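PDB 3M1P: ribose 5-phosphate isomerase from Trypanosoma cruzi, which probably interconverts ribose 5-phosphate and ribulose 5-phosphate, as a type B sugar-phosphate isomerase built as an assembly of four subunits. Local coordinates for residues A[7-12]-A[33-38]; A[11-16]-A[110-115]; A[21-26]-A[116-121]; A[53-58]-A[80-85]; A[86-91]-A[103-108]. The protein carries 1 engineered substitution. One frame throughout, in Å; residues are numbered along the deposited sequence.

Contact 1. Residues A[7-12]-A[33-38]; sequences IGTDHP and PVYCGP
Strands 7-9 and 33-35 run parallel with their short axes at 38°, and they are in register at Ile-7 and Tyr-35, whose CA atoms lie 4.8 Å apart. Ile-7 spends both polar backbone atoms on the pairing: its N gives to Val-34 O over 2.8 Å, and its O takes Cys-36 N at 2.7 Å, almost along the C=O axis. With CG1 anti to its carbonyl carbon (chi1 -60°), Ile-7 lies alongside Pro-33 and brings CD1 to 3.6 Å from Pro-33 CB. The other branch meets the in-plane edge of the Tyr-35 ring, CG2 to CD1 at 3.9 Å. The strands belong to a beta-alpha-beta crossover of the Rossmann-like sandwich; its helix 17-26 covers Ile-7 with Leu-20 and Val-24. Tyr-35 has CG anti to its backbone N (chi1 -177°), which lays the ring against the following backbone, so that Gly-37 N stands 3.4 Å above the ring plane, over its centre. The ring's OH donates to Pro-38 O over 2.6 Å, in the carbonyl plane and on a lone pair. Thr-9 OG1, in the crowded position between backbone N and carbonyl carbon, donates to Asp-10 O and lies 3.1 Å from Pro-38 CD.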
# COMPACT_ATOMS: atom_id res chain seq x y z
N ILE A 7 18.41 4.77 -15.24
CA ILE A 7 18.14 4.61 -13.82
C ILE A 7 18.81 5.71 -13.01
O ILE A 7 20.01 5.97 -13.17
CB ILE A 7 18.58 3.20 -13.30
CG1 ILE A 7 17.84 2.08 -14.04
CG2 ILE A 7 18.38 3.10 -11.77
CD1 ILE A 7 18.54 0.71 -14.02
N GLY A 8 18.05 6.37 -12.14
CA GLY A 8 18.61 7.34 -11.19
C GLY A 8 18.14 7.08 -9.77
O GLY A 8 17.09 6.48 -9.56
N THR A 9 18.94 7.51 -8.79
CA THR A 9 18.57 7.43 -7.37
C THR A 9 19.08 8.66 -6.64
O THR A 9 19.88 9.44 -7.18
CB THR A 9 19.14 6.15 -6.65
OG1 THR A 9 20.54 6.31 -6.39
CG2 THR A 9 18.93 4.89 -7.45
N ASP A 10 18.62 8.85 -5.40
CA ASP A 10 19.34 9.72 -4.47
C ASP A 10 20.11 8.84 -3.47
O ASP A 10 20.29 7.64 -3.72
CB ASP A 10 18.42 10.76 -3.81
CG ASP A 10 17.37 10.14 -2.89
OD1 ASP A 10 17.19 8.90 -2.90
OD2 ASP A 10 16.73 10.93 -2.15
N HIS A 11 20.58 9.42 -2.37
CA HIS A 11 21.46 8.70 -1.43
C HIS A 11 20.88 7.45 -0.77
O HIS A 11 21.50 6.39 -0.86
CB HIS A 11 22.07 9.66 -0.39
CG HIS A 11 21.13 10.73 0.07
ND1 HIS A 11 20.77 10.89 1.39
CD2 HIS A 11 20.47 11.69 -0.62
CE1 HIS A 11 19.92 11.89 1.49
NE2 HIS A 11 19.72 12.40 0.28
N PRO A 12 19.68 7.54 -0.11
CA PRO A 12 19.18 6.33 0.56
C PRO A 12 18.89 5.16 -0.39
O PRO A 12 19.05 4.00 0.00
CB PRO A 12 17.90 6.81 1.25
CG PRO A 12 17.49 8.04 0.53
CD PRO A 12 18.75 8.67 0.05
N PRO A 33 19.49 -1.59 -18.92
CA PRO A 33 19.67 -0.57 -17.89
C PRO A 33 20.85 0.35 -18.18
O PRO A 33 21.93 -0.11 -18.60
CB PRO A 33 19.92 -1.39 -16.62
CG PRO A 33 20.37 -2.72 -17.08
CD PRO A 33 19.85 -2.94 -18.46
N VAL A 34 20.63 1.64 -17.97
CA VAL A 34 21.65 2.67 -18.13
C VAL A 34 21.70 3.37 -16.79
O VAL A 34 20.85 4.22 -16.47
CB VAL A 34 21.28 3.67 -19.27
CG1 VAL A 34 22.38 4.70 -19.49
CG2 VAL A 34 20.98 2.93 -20.57
N TYR A 35 22.67 3.00 -15.97
CA TYR A 35 22.74 3.56 -14.63
C TYR A 35 23.33 4.97 -14.62
O TYR A 35 24.48 5.19 -15.02
CB TYR A 35 23.47 2.64 -13.65
CG TYR A 35 23.45 3.21 -12.27
CD1 TYR A 35 22.26 3.29 -11.54
CD2 TYR A 35 24.62 3.71 -11.68
CE1 TYR A 35 22.23 3.86 -10.27
CE2 TYR A 35 24.60 4.27 -10.41
CZ TYR A 35 23.41 4.33 -9.71
OH TYR A 35 23.40 4.89 -8.45
N CYS A 36 22.52 5.92 -14.14
CA CYS A 36 22.85 7.33 -14.14
C CYS A 36 22.72 7.95 -12.75
O CYS A 36 22.65 9.16 -12.62
CB CYS A 36 21.96 8.09 -15.14
SG CYS A 36 22.19 7.62 -16.88
N GLY A 37 22.69 7.11 -11.72
CA GLY A 37 22.51 7.58 -10.35
C GLY A 37 23.87 7.82 -9.72
O GLY A 37 24.89 7.70 -10.41
N PRO A 38 23.91 8.13 -8.41
CA PRO A 38 25.20 8.42 -7.79
C PRO A 38 26.12 7.21 -7.90
O PRO A 38 25.65 6.06 -7.85
CB PRO A 38 24.84 8.70 -6.33
CG PRO A 38 23.40 8.96 -6.31
CD PRO A 38 22.81 8.19 -7.43

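Contact 2. Residues A[11-16]-A[110-115]; sequences HPAFAI and VGERTT
The inner half of this contact is aliphatic and centres on the stem of Glu-112. Its CG stands anti to the backbone N (chi1 -171°), which carries the chain across to segment 11-16. There Glu-112 CB faces Ala-13 CB at 4.1 Å, and CG meets Ile-16 CD1 at 3.8 Å, the two side chains crossing obliquely. A bend at chi2 (-89°) turns the carboxylate back over Pro-12, with CD 3.8 Å from Pro-12 O. This is not a bonding approach, and buried OE1 finds no hydrogen-bond partner in the model. Arg-113 NE lies 3.0 Å from Glu-112 OE1, but the oxygen sits well out of the guanidinium plane, so this salt bridge is electrostatic alone and may partly offset the cost of burial. The outer half is thinner, Arg-113 burying less surface than Glu-112: it sets a guanidinium edge against Pro-12 CB, NH2 at 3.5 Å. Two conformers are modelled for it, consistent with a less firmly fixed side chain. It also packs on Tyr-94 of the second subunit and Glu-118 of the third. A phosphate ion, probably from the crystallisation liquor, lies about 5 Å from the Pro-12 side chain and may mark a pocket. Segment 11-16 follows strand 3-9, while 110-115 takes in the end of strand 107-111; they meet at the carboxyl ends of the parallel strands, where Rossmann-like folds usually place their active site.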
# COMPACT_ATOMS: atom_id res chain seq x y z
N HIS A 11 20.58 9.42 -2.37
CA HIS A 11 21.46 8.70 -1.43
C HIS A 11 20.88 7.45 -0.77
O HIS A 11 21.50 6.39 -0.86
CB HIS A 11 22.07 9.66 -0.39
CG HIS A 11 21.13 10.73 0.07
ND1 HIS A 11 20.77 10.89 1.39
CD2 HIS A 11 20.47 11.69 -0.62
CE1 HIS A 11 19.92 11.89 1.49
NE2 HIS A 11 19.72 12.40 0.28
N PRO A 12 19.68 7.54 -0.11
CA PRO A 12 19.18 6.33 0.56
C PRO A 12 18.89 5.16 -0.39
O PRO A 12 19.05 4.00 0.00
CB PRO A 12 17.90 6.81 1.25
CG PRO A 12 17.49 8.04 0.53
CD PRO A 12 18.75 8.67 0.05
N ALA A 13 18.47 5.47 -1.62
CA ALA A 13 18.17 4.45 -2.64
C ALA A 13 19.41 3.93 -3.36
O ALA A 13 19.33 2.97 -4.13
CB ALA A 13 17.17 4.99 -3.63
N PHE A 14 20.56 4.57 -3.13
CA PHE A 14 21.82 4.08 -3.68
C PHE A 14 22.11 2.63 -3.27
O PHE A 14 22.58 1.83 -4.07
CB PHE A 14 23.00 5.00 -3.31
CG PHE A 14 24.34 4.43 -3.69
CD1 PHE A 14 24.80 4.49 -5.00
CD2 PHE A 14 25.13 3.78 -2.73
CE1 PHE A 14 26.03 3.93 -5.36
CE2 PHE A 14 26.37 3.23 -3.07
CZ PHE A 14 26.81 3.31 -4.39
N ALA A 15 21.81 2.29 -2.02
CA ALA A 15 22.00 0.91 -1.52
C ALA A 15 21.32 -0.17 -2.39
O ALA A 15 21.70 -1.35 -2.33
CB ALA A 15 21.53 0.81 -0.07
N ILE A 16 20.33 0.22 -3.18
CA ILE A 16 19.59 -0.76 -3.98
C ILE A 16 19.75 -0.58 -5.49
O ILE A 16 18.98 -1.15 -6.26
CB ILE A 16 18.08 -0.84 -3.56
CG1 ILE A 16 17.34 0.46 -3.91
CG2 ILE A 16 17.96 -1.19 -2.07
CD1 ILE A 16 15.83 0.33 -4.04
N VAL A 110 9.67 5.20 -7.50
CA VAL A 110 9.42 4.37 -6.32
C VAL A 110 10.14 4.92 -5.10
O VAL A 110 11.13 5.67 -5.22
CB VAL A 110 9.86 2.89 -6.54
CG1 VAL A 110 9.07 2.23 -7.66
CG2 VAL A 110 11.36 2.80 -6.83
N GLY A 111 9.64 4.57 -3.93
CA GLY A 111 10.27 4.93 -2.66
C GLY A 111 10.90 3.73 -1.98
O GLY A 111 10.21 2.76 -1.66
N GLU A 112 12.22 3.82 -1.77
CA GLU A 112 13.02 2.81 -1.04
C GLU A 112 12.63 2.70 0.44
O GLU A 112 12.72 1.60 1.04
CB GLU A 112 14.51 3.17 -1.16
CG GLU A 112 15.50 2.10 -0.65
CD GLU A 112 15.83 2.25 0.83
OE1 GLU A 112 15.60 3.35 1.39
OE2 GLU A 112 16.33 1.28 1.45
N ARG A 113 12.19 3.82 1.03
CA ARG A 113 11.82 3.87 2.44
C ARG A 113 10.37 3.46 2.68
O ARG A 113 9.98 3.21 3.83
CB ARG A 113 12.06 5.28 3.01
CG ARG A 113 13.52 5.75 2.97
CD ARG A 113 14.40 4.89 3.86
NE ARG A 113 15.81 5.24 3.73
CZ ARG A 113 16.77 4.75 4.51
NH1 ARG A 113 16.47 3.87 5.47
NH2 ARG A 113 18.03 5.13 4.33
N THR A 114 9.58 3.40 1.61
CA THR A 114 8.15 3.11 1.69
C THR A 114 7.77 1.73 1.15
O THR A 114 6.88 1.07 1.70
CB THR A 114 7.28 4.18 0.97
OG1 THR A 114 7.57 4.19 -0.43
CG2 THR A 114 7.54 5.56 1.51
N THR A 115 8.45 1.29 0.10
CA THR A 115 8.06 0.10 -0.65
C THR A 115 9.18 -0.95 -0.56
O THR A 115 10.35 -0.64 -0.80
CB THR A 115 7.73 0.50 -2.13
OG1 THR A 115 6.71 1.50 -2.13
CG2 THR A 115 7.26 -0.68 -2.96

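Contact 3. Residues A[21-26]-A[116-121]; sequences ILYVKE and GVEVIR
Packing comes first: the segments 21-26 and 117-121 of helices 17-26 and 117-129 cross at -39°, their short axes 10.5 Å apart, and Tyr-23 bridges the gap as a knob into the hole formed by Val-117, Glu-118, Ile-120 and Arg-121. One face of its ring carries a CH-pi contact, Arg-121 CB lying 3.5 Å from the centroid and almost on the ring normal. The Arg-121 chain runs on across that face, CG being 3.3 Å from Tyr-23 CD1. Charge pairing follows from the same extended chain. Arg-121 grips the Glu-26 carboxylate side-on, NE to OE1 at 3.0 Å and NH2 to OE2 at a very short 2.4 Å. Both oxygens lie in the guanidinium plane, yet they are met from above the carboxylate, the two planes standing 49° apart. Water supplies the third link: one molecule, in the plane of the ring at its edge, is 2.7 Å from Tyr-23 OH and donates to Glu-118 OE2 over 2.4 Å. Val-117 and Glu-118 meet Arg-113 of the third subunit. Beneath this polar rim, Ile-124 of helix 117-129 touches both Tyr-23 and Val-24, and Val-24 faces Val-5 and Ile-7 of strand 3-9.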
# COMPACT_ATOMS: atom_id res chain seq x y z
N ILE A 21 19.08 -2.21 -11.42
CA ILE A 21 19.72 -2.68 -12.66
C ILE A 21 19.25 -4.10 -12.98
O ILE A 21 18.77 -4.38 -14.09
CB ILE A 21 21.29 -2.61 -12.58
CG1 ILE A 21 21.76 -1.15 -12.53
CG2 ILE A 21 21.94 -3.37 -13.75
CD1 ILE A 21 23.21 -0.96 -12.07
N LEU A 22 19.34 -4.98 -11.98
CA LEU A 22 18.86 -6.35 -12.11
C LEU A 22 17.36 -6.44 -12.45
O LEU A 22 16.99 -7.20 -13.34
CB LEU A 22 19.19 -7.15 -10.84
CG LEU A 22 18.75 -8.62 -10.81
CD1 LEU A 22 19.41 -9.42 -11.94
CD2 LEU A 22 18.99 -9.29 -9.45
N TYR A 23 16.51 -5.67 -11.77
CA TYR A 23 15.05 -5.75 -12.03
C TYR A 23 14.68 -5.35 -13.47
O TYR A 23 13.74 -5.91 -14.06
CB TYR A 23 14.23 -4.92 -11.01
CG TYR A 23 14.50 -5.26 -9.56
CD1 TYR A 23 14.90 -6.56 -9.18
CD2 TYR A 23 14.36 -4.31 -8.55
CE1 TYR A 23 15.14 -6.89 -7.86
CE2 TYR A 23 14.60 -4.63 -7.22
CZ TYR A 23 15.00 -5.92 -6.88
OH TYR A 23 15.24 -6.27 -5.57
N VAL A 24 15.42 -4.40 -14.02
CA VAL A 24 15.23 -3.98 -15.41
C VAL A 24 15.56 -5.13 -16.37
O VAL A 24 14.77 -5.45 -17.27
CB VAL A 24 16.07 -2.71 -15.74
CG1 VAL A 24 16.05 -2.41 -17.23
CG2 VAL A 24 15.57 -1.52 -14.92
N LYS A 25 16.70 -5.78 -16.14
CA LYS A 25 17.07 -6.97 -16.90
C LYS A 25 16.03 -8.08 -16.76
O LYS A 25 15.72 -8.77 -17.73
CB LYS A 25 18.45 -7.48 -16.49
CG LYS A 25 19.58 -6.56 -16.90
CD LYS A 25 20.90 -7.04 -16.36
CE LYS A 25 22.02 -6.21 -16.93
NZ LYS A 25 23.20 -6.26 -16.02
N GLU A 26 15.47 -8.23 -15.56
CA GLU A 26 14.49 -9.30 -15.31
C GLU A 26 13.21 -9.13 -16.13
O GLU A 26 12.56 -10.12 -16.46
CB GLU A 26 14.14 -9.42 -13.83
CG GLU A 26 15.27 -9.92 -12.96
CD GLU A 26 14.77 -10.39 -11.62
OE1 GLU A 26 15.17 -9.82 -10.58
OE2 GLU A 26 13.95 -11.33 -11.60
N GLY A 116 8.84 -2.18 -0.18
CA GLY A 116 9.84 -3.24 -0.08
C GLY A 116 10.45 -3.56 -1.43
O GLY A 116 9.77 -3.45 -2.45
N VAL A 117 11.73 -3.96 -1.44
CA VAL A 117 12.44 -4.26 -2.71
C VAL A 117 11.69 -5.24 -3.62
O VAL A 117 11.72 -5.09 -4.83
CB VAL A 117 13.95 -4.71 -2.53
CG1 VAL A 117 14.79 -3.64 -1.84
CG2 VAL A 117 14.08 -6.03 -1.80
N GLU A 118 11.01 -6.24 -3.05
CA GLU A 118 10.31 -7.21 -3.91
C GLU A 118 9.09 -6.62 -4.61
O GLU A 118 8.72 -7.08 -5.68
CB GLU A 118 9.95 -8.50 -3.14
CG GLU A 118 11.17 -9.38 -2.74
CD GLU A 118 12.05 -9.75 -3.93
OE1 GLU A 118 11.51 -10.20 -4.96
OE2 GLU A 118 13.28 -9.58 -3.82
N VAL A 119 8.47 -5.61 -3.99
CA VAL A 119 7.39 -4.87 -4.64
C VAL A 119 7.97 -3.89 -5.66
O VAL A 119 7.40 -3.71 -6.73
CB VAL A 119 6.47 -4.16 -3.61
CG1 VAL A 119 5.38 -3.32 -4.29
CG2 VAL A 119 5.82 -5.21 -2.70
N ILE A 120 9.12 -3.30 -5.34
CA ILE A 120 9.82 -2.43 -6.29
C ILE A 120 10.18 -3.25 -7.52
O ILE A 120 9.95 -2.81 -8.65
CB ILE A 120 11.08 -1.76 -5.66
CG1 ILE A 120 10.65 -0.68 -4.67
CG2 ILE A 120 11.97 -1.15 -6.77
CD1 ILE A 120 11.80 -0.06 -3.82
N ARG A 121 10.70 -4.45 -7.30
CA ARG A 121 10.96 -5.41 -8.37
C ARG A 121 9.72 -5.61 -9.26
O ARG A 121 9.79 -5.46 -10.48
CB ARG A 121 11.44 -6.75 -7.79
CG ARG A 121 11.79 -7.76 -8.88
CD ARG A 121 12.26 -9.10 -8.31
NE ARG A 121 12.42 -10.08 -9.38
CZ ARG A 121 11.43 -10.82 -9.88
NH1 ARG A 121 10.20 -10.70 -9.41
NH2 ARG A 121 11.66 -11.67 -10.88
O HOH W 1 15.34 -8.89 -4.95

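Contact 4. Residues A[53-58]-A[80-85]; sequences VAEMVA and NKVPGV
Val-82 sets CG1 anti to its backbone N (chi1 178°) and CG2 anti to its carbonyl carbon, so that both methyls spread over residues 53-58 of helix 46-58. CG2 lands 3.7 Å from Ala-54 CB, while CG1 lies 3.7 Å from Ala-58 CB, one turn further along the helix. Glu-55 starts out away from the loop, but a bend at chi2 (-72°) folds its carboxylate back across Val-82, OE2 coming to 3.7 Å from CG2; that oxygen has its hydrogen bond elsewhere. Val-85, in the same rotamer as Val-82, pushes CG2 to 3.4 Å from Ala-54 O. The loop takes this shape through a type II beta turn from Val-82 to Val-85, closed by Val-85 N to Val-82 O at 3.1 Å. Pro-83 and Gly-84 fill its two central places, and Gly-84 has a positive phi (96°) at which a CB would jam against the Pro-83 carbonyl. Within the alpha/beta sandwich this turn joins helix 73-80 to edge strand 87-89, and helix 46-58 packs against it with small residues: Ala-58 CB comes to 3.4 Å from Pro-83 O, and its CA to 5.2 Å from Gly-84 CA. Gly-84 is bonded on both sides, its N to Glu-149 and its O to Asn-106. Val-82 also packs on His-152 of the second subunit, whose Asn-80 O receives a hydrogen bond from Lys-81 NZ.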
# COMPACT_ATOMS: atom_id res chain seq x y z
N VAL A 53 17.81 11.97 -15.57
CA VAL A 53 17.08 10.88 -16.22
C VAL A 53 15.91 11.40 -17.05
O VAL A 53 15.70 10.98 -18.19
CB VAL A 53 16.60 9.85 -15.16
CG1 VAL A 53 15.58 8.85 -15.76
CG2 VAL A 53 17.81 9.14 -14.55
N ALA A 54 15.16 12.33 -16.48
CA ALA A 54 14.05 12.97 -17.18
C ALA A 54 14.46 13.58 -18.54
O ALA A 54 13.75 13.41 -19.53
CB ALA A 54 13.43 14.03 -16.30
N GLU A 55 15.57 14.31 -18.57
CA GLU A 55 16.06 14.91 -19.81
C GLU A 55 16.40 13.84 -20.85
O GLU A 55 16.06 13.98 -22.02
CB GLU A 55 17.26 15.83 -19.56
CG GLU A 55 16.96 17.06 -18.73
CD GLU A 55 16.14 18.13 -19.45
OE1 GLU A 55 15.99 18.07 -20.69
OE2 GLU A 55 15.65 19.05 -18.75
N MET A 56 17.04 12.75 -20.41
CA MET A 56 17.36 11.64 -21.29
C MET A 56 16.09 11.07 -21.93
O MET A 56 16.08 10.79 -23.14
CB MET A 56 18.11 10.55 -20.52
CG MET A 56 19.49 10.99 -20.07
SD MET A 56 20.26 9.79 -18.97
CE MET A 56 20.58 8.44 -20.12
N VAL A 57 15.04 10.92 -21.13
CA VAL A 57 13.75 10.46 -21.63
C VAL A 57 13.15 11.49 -22.61
O VAL A 57 12.74 11.14 -23.72
CB VAL A 57 12.75 10.15 -20.47
CG1 VAL A 57 11.32 9.97 -21.02
CG2 VAL A 57 13.19 8.92 -19.67
N ALA A 58 13.10 12.75 -22.20
CA ALA A 58 12.58 13.82 -23.06
C ALA A 58 13.33 13.94 -24.40
O ALA A 58 12.70 14.08 -25.45
CB ALA A 58 12.58 15.14 -22.32
N ASN A 80 8.51 15.31 -13.71
CA ASN A 80 7.37 15.83 -14.46
C ASN A 80 7.49 17.29 -14.89
O ASN A 80 6.74 17.74 -15.74
CB ASN A 80 6.06 15.59 -13.71
CG ASN A 80 5.56 14.18 -13.87
OD1 ASN A 80 5.52 13.66 -14.99
ND2 ASN A 80 5.17 13.55 -12.77
N LYS A 81 8.42 18.02 -14.28
CA LYS A 81 8.72 19.40 -14.70
C LYS A 81 9.44 19.46 -16.04
O LYS A 81 9.59 20.55 -16.62
CB LYS A 81 9.56 20.14 -13.64
CG LYS A 81 8.89 20.30 -12.28
CD LYS A 81 7.49 20.86 -12.42
CE LYS A 81 6.83 21.04 -11.08
NZ LYS A 81 5.54 21.83 -11.22
N VAL A 82 9.92 18.31 -16.52
CA VAL A 82 10.57 18.22 -17.84
C VAL A 82 9.51 17.90 -18.90
O VAL A 82 8.78 16.92 -18.77
CB VAL A 82 11.76 17.22 -17.85
CG1 VAL A 82 12.38 17.12 -19.23
CG2 VAL A 82 12.82 17.64 -16.83
N PRO A 83 9.38 18.77 -19.93
CA PRO A 83 8.34 18.53 -20.93
C PRO A 83 8.58 17.22 -21.68
O PRO A 83 9.71 16.90 -22.01
CB PRO A 83 8.46 19.74 -21.86
CG PRO A 83 9.18 20.78 -21.07
CD PRO A 83 10.14 20.00 -20.21
N GLY A 84 7.51 16.48 -21.94
CA GLY A 84 7.62 15.19 -22.61
C GLY A 84 7.67 14.04 -21.62
O GLY A 84 7.50 12.89 -21.98
N VAL A 85 7.88 14.36 -20.35
CA VAL A 85 7.98 13.33 -19.32
C VAL A 85 6.61 13.09 -18.68
O VAL A 85 5.85 14.04 -18.40
CB VAL A 85 9.06 13.69 -18.27
CG1 VAL A 85 8.96 12.79 -17.05
CG2 VAL A 85 10.44 13.59 -18.89

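Contact 5. Residues A[86-91]-A[103-108]; sequences RAALCH and NDANIV
Arg-86 is bonded here through its backbone N, its backbone O and its guanidinium. Its N gives to Asn-106 OD1 over 2.7 Å, the donor standing above the amide plane. Its O takes two bonds, from Asn-106 N at 2.9 Å in the carbonyl plane and from Ile-107 N at 3.2 Å from above that plane. The side chain bends at chi3 (-65°) and turns its edge to the loop, where NE and NH2 share one acceptor, Asp-104 O, NH2 at 2.9 Å. Asn-103 O takes a further, weak bond from NE. A salt bridge from Arg-86 NH2 to Asp-104 OD2, at 3.3 Å, adds to the grip. Asn-106 ND2 lies over one guanidinium face, offset toward the rim. The next shell fixes these partners. Asp-104 leaves helix 93-101 with a positive phi of 41°, and its other oxygen, OD1, is bound to Arg-100. Asn-106 holds CG in the crowded position between backbone N and carbonyl carbon (chi1 47°), and its ND2 gives to Gly-84 O; Asn-80 OD1 receives Ala-87 N. Beyond Arg-86 the chains settle into regular parallel pairing. Ala-88 N meets Ile-107 O at 2.8 Å, nearly along the C=O axis; Ala-87 and Ile-107 share one face of the sheet, while on the other Ala-88 CB lies 3.9 Å from Ala-105 CB. Strand 87-89, helix 93-101 and strand 107-111 thus form the beta-alpha-beta unit that closes one edge of the Rossmann-like parallel sheet.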
# COMPACT_ATOMS: atom_id res chain seq x y z
N ARG A 86 6.29 11.81 -18.50
CA ARG A 86 5.13 11.39 -17.73
C ARG A 86 5.64 10.41 -16.68
O ARG A 86 5.80 9.22 -16.95
CB ARG A 86 4.06 10.77 -18.63
CG ARG A 86 3.47 11.76 -19.64
CD ARG A 86 2.39 11.13 -20.48
NE ARG A 86 2.94 10.07 -21.31
CZ ARG A 86 3.67 10.28 -22.40
NH1 ARG A 86 3.92 11.52 -22.82
NH2 ARG A 86 4.15 9.24 -23.08
N ALA A 87 5.91 10.95 -15.49
CA ALA A 87 6.55 10.22 -14.41
C ALA A 87 5.52 9.82 -13.38
O ALA A 87 4.84 10.68 -12.79
CB ALA A 87 7.63 11.06 -13.77
N ALA A 88 5.41 8.51 -13.17
CA ALA A 88 4.39 7.92 -12.31
C ALA A 88 5.00 7.38 -11.02
O ALA A 88 5.83 6.45 -11.06
CB ALA A 88 3.66 6.82 -13.05
N LEU A 89 4.59 7.96 -9.89
CA LEU A 89 4.93 7.38 -8.60
C LEU A 89 4.02 6.16 -8.33
O LEU A 89 2.81 6.29 -8.20
CB LEU A 89 4.84 8.40 -7.47
CG LEU A 89 5.06 7.89 -6.04
CD1 LEU A 89 6.43 7.21 -5.85
CD2 LEU A 89 4.90 9.04 -5.07
N CYS A 90 4.65 4.99 -8.30
CA CYS A 90 3.93 3.73 -8.09
C CYS A 90 4.32 3.07 -6.78
O CYS A 90 5.48 3.16 -6.34
CB CYS A 90 4.20 2.78 -9.25
SG CYS A 90 3.73 3.46 -10.83
N HIS A 91 3.34 2.39 -6.17
CA HIS A 91 3.53 1.68 -4.90
C HIS A 91 3.07 0.22 -4.96
O HIS A 91 3.09 -0.49 -3.96
CB HIS A 91 2.77 2.40 -3.79
CG HIS A 91 1.30 2.41 -4.01
ND1 HIS A 91 0.68 3.34 -4.82
CD2 HIS A 91 0.32 1.59 -3.56
CE1 HIS A 91 -0.62 3.11 -4.83
NE2 HIS A 91 -0.87 2.05 -4.08
N ASN A 103 -1.80 6.13 -18.87
CA ASN A 103 -1.00 7.36 -18.92
C ASN A 103 0.21 7.29 -19.84
O ASN A 103 0.92 8.29 -19.98
CB ASN A 103 -0.57 7.77 -17.52
CG ASN A 103 -1.73 7.79 -16.54
OD1 ASN A 103 -2.62 8.64 -16.62
ND2 ASN A 103 -1.75 6.83 -15.64
N ASP A 104 0.44 6.12 -20.44
CA ASP A 104 1.64 5.87 -21.23
C ASP A 104 2.86 6.47 -20.52
O ASP A 104 3.68 7.17 -21.14
CB ASP A 104 1.46 6.46 -22.64
CG ASP A 104 2.56 6.03 -23.60
OD1 ASP A 104 3.23 5.01 -23.34
OD2 ASP A 104 2.74 6.73 -24.63
N ALA A 105 2.96 6.22 -19.22
CA ALA A 105 4.03 6.77 -18.40
C ALA A 105 5.37 6.35 -18.97
O ALA A 105 5.53 5.20 -19.39
CB ALA A 105 3.90 6.32 -16.94
N ASN A 106 6.34 7.25 -18.98
CA ASN A 106 7.67 6.91 -19.46
C ASN A 106 8.71 6.89 -18.35
O ASN A 106 9.83 6.46 -18.57
CB ASN A 106 8.12 7.81 -20.64
CG ASN A 106 7.87 9.30 -20.38
OD1 ASN A 106 7.92 9.76 -19.23
ND2 ASN A 106 7.61 10.07 -21.45
N ILE A 107 8.34 7.36 -17.17
CA ILE A 107 9.22 7.20 -16.00
C ILE A 107 8.45 6.60 -14.81
O ILE A 107 7.38 7.08 -14.45
CB ILE A 107 9.91 8.54 -15.58
CG1 ILE A 107 10.84 9.05 -16.70
CG2 ILE A 107 10.67 8.37 -14.24
CD1 ILE A 107 11.60 10.33 -16.41
N VAL A 108 9.00 5.55 -14.20
CA VAL A 108 8.43 4.98 -12.99
C VAL A 108 9.23 5.50 -11.80
O VAL A 108 10.46 5.51 -11.83
CB VAL A 108 8.34 3.41 -13.02
CG1 VAL A 108 9.72 2.72 -13.14
CG2 VAL A 108 7.56 2.88 -11.80

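Overall arrangement
Contacts 1 and 5 are the buried pair, each joining an outermost strand of the same parallel sheet to its inner neighbour; backbone hydrogen bonds carry contact 1, whereas contact 5 adds to them at least as many from the Arg-86 and Asn-106 side chains. Contacts 2, 3 and 4 are partly buried and rely on side chains. Contact 2 shares His-11 and Pro-12 with contact 1 and joins the short helix 11-14 to the end of strand 107-111. Contact 3 packs helices through an aromatic knob and salt bridge; like contact 2, it touches the third subunit. Contact 4 packs without hydrogen bonds between its segments, mostly through alanine and valine methyls, yet hydrogen-bonds to contact 5.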